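Local coordinates for protein probable 2-hydroxyhepta-2,4-diene-1,7-dioate isomerase (Thermus thermophilus, PDB 2DFU) that probably acts as a metal-dependent isomerase or hydrolase of the fumarylacetoacetate hydrolase family, with 2-hydroxyhepta-2,4-diene-1,7-dioate as its presumed substrate, at residues R33-L36 / A37-T40. Residues are numbered along the deposited sequence; the frame is centred on the assembly and turned at random.
Sequences RYDL and ASVT
V39 folds back over the chain that leads to it, its two methyls reaching Y34 and L36. Its CB lies 4.1 Å from L36 O, and from there the side chain forks. CG1, anti to the carbonyl carbon (chi1 -51°), packs 3.6 Å from Y34 CB and slants obliquely toward the ring, while CG2 sits 3.3 Å from L36 O and 4.2 Å from L36 CD1. Both Y34 and L36 are crossed at about a right angle. With alanine in place of V39, Y34 CB and L36 CD1 would probably lose these apolar partners and a gap would open between Y34 and L36. Two successive i to i+3 bonds make the short 3-10 segment 36-38: S38 N donates to D35 O (3.0 Å, 147°) and V39 N, more nearly straight, to L36 O (3.1 Å), each from above the carbonyl plane. N91, from a loop further along the chain, also donates to L36 O through ND2. On the exposed side a water lies 3.0 Å from S38 OG and bonds weakly to D35 OD2. F6 of strand 2-6 meets the Y34 ring edge-to-face, and the 3-10 segment links strand 32-35, which pairs with strand 18-22, to strand 41-42, which pairs with strand 2-6.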
loop_
_atom_site.group_PDB
_atom_site.type_symbol
_atom_site.label_atom_id
_atom_site.label_comp_id
_atom_site.label_asym_id
_atom_site.label_seq_id
_atom_site.Cartn_x
_atom_site.Cartn_y
_atom_site.Cartn_z
ATOM N N ARG A 33 -13.215 -16.727 -25.682
ATOM C CA ARG A 33 -13.428 -15.351 -26.113
ATOM C C ARG A 33 -14.771 -14.894 -25.556
ATOM O O ARG A 33 -15.654 -15.712 -25.324
ATOM C CB ARG A 33 -13.431 -15.253 -27.641
ATOM C CG ARG A 33 -14.581 -15.985 -28.322
ATOM C CD ARG A 33 -14.496 -15.816 -29.833
ATOM N NE ARG A 33 -15.635 -16.398 -30.541
ATOM C CZ ARG A 33 -15.849 -17.704 -30.698
ATOM N NH1 ARG A 33 -15.000 -18.592 -30.199
ATOM N NH2 ARG A 33 -16.920 -18.123 -31.361
ATOM N N TYR A 34 -14.914 -13.594 -25.332
ATOM C CA TYR A 34 -16.153 -13.042 -24.803
ATOM C C TYR A 34 -16.446 -11.735 -25.514
ATOM O O TYR A 34 -15.540 -11.113 -26.060
ATOM C CB TYR A 34 -16.020 -12.718 -23.312
ATOM C CG TYR A 34 -15.509 -13.827 -22.423
ATOM C CD1 TYR A 34 -14.176 -14.239 -22.473
ATOM C CD2 TYR A 34 -16.354 -14.439 -21.494
ATOM C CE1 TYR A 34 -13.695 -15.232 -21.615
ATOM C CE2 TYR A 34 -15.885 -15.429 -20.633
ATOM C CZ TYR A 34 -14.557 -15.822 -20.697
ATOM O OH TYR A 34 -14.097 -16.795 -19.839
ATOM N N ASP A 35 -17.707 -11.313 -25.513
ATOM C CA ASP A 35 -18.047 -10.022 -26.102
ATOM C C ASP A 35 -17.751 -9.025 -24.988
ATOM O O ASP A 35 -18.035 -9.293 -23.823
ATOM C CB ASP A 35 -19.536 -9.931 -26.470
ATOM C CG ASP A 35 -19.880 -10.728 -27.716
ATOM O OD1 ASP A 35 -19.084 -10.697 -28.679
ATOM O OD2 ASP A 35 -20.951 -11.375 -27.738
ATOM N N LEU A 36 -17.180 -7.880 -25.337
ATOM C CA LEU A 36 -16.864 -6.879 -24.334
ATOM C C LEU A 36 -18.079 -6.515 -23.480
ATOM O O LEU A 36 -17.991 -6.444 -22.249
ATOM C CB LEU A 36 -16.325 -5.612 -25.003
ATOM C CG LEU A 36 -15.969 -4.492 -24.026
ATOM C CD1 LEU A 36 -14.949 -4.993 -23.007
ATOM C CD2 LEU A 36 -15.422 -3.304 -24.793
ATOM N N ALA A 37 -19.212 -6.291 -24.139
ATOM C CA ALA A 37 -20.439 -5.903 -23.453
ATOM C C ALA A 37 -20.911 -6.918 -22.418
ATOM O O ALA A 37 -21.668 -6.577 -21.516
ATOM C CB ALA A 37 -21.561 -5.644 -24.487
ATOM N N SER A 38 -20.451 -8.157 -22.536
ATOM C CA SER A 38 -20.861 -9.210 -21.613
ATOM C C SER A 38 -19.957 -9.433 -20.400
ATOM O O SER A 38 -20.309 -10.207 -19.507
ATOM C CB SER A 38 -20.993 -10.536 -22.371
ATOM O OG SER A 38 -21.877 -10.410 -23.470
ATOM N N VAL A 39 -18.796 -8.789 -20.353
ATOM C CA VAL A 39 -17.912 -8.999 -19.210
ATOM C C VAL A 39 -17.940 -7.850 -18.219
ATOM O O VAL A 39 -18.401 -6.759 -18.531
ATOM C CB VAL A 39 -16.439 -9.216 -19.653
ATOM C CG1 VAL A 39 -16.374 -10.289 -20.722
ATOM C CG2 VAL A 39 -15.836 -7.907 -20.165
ATOM N N THR A 40 -17.458 -8.113 -17.010
ATOM C CA THR A 40 -17.380 -7.080 -15.988
ATOM C C THR A 40 -15.930 -6.593 -15.974
ATOM O O THR A 40 -15.024 -7.316 -15.554
ATOM C CB THR A 40 -17.735 -7.628 -14.596
ATOM O OG1 THR A 40 -19.104 -8.060 -14.588
ATOM C CG2 THR A 40 -17.537 -6.551 -13.538
HETATM O O HOH W 1 -22.972 -9.240 -26.031
#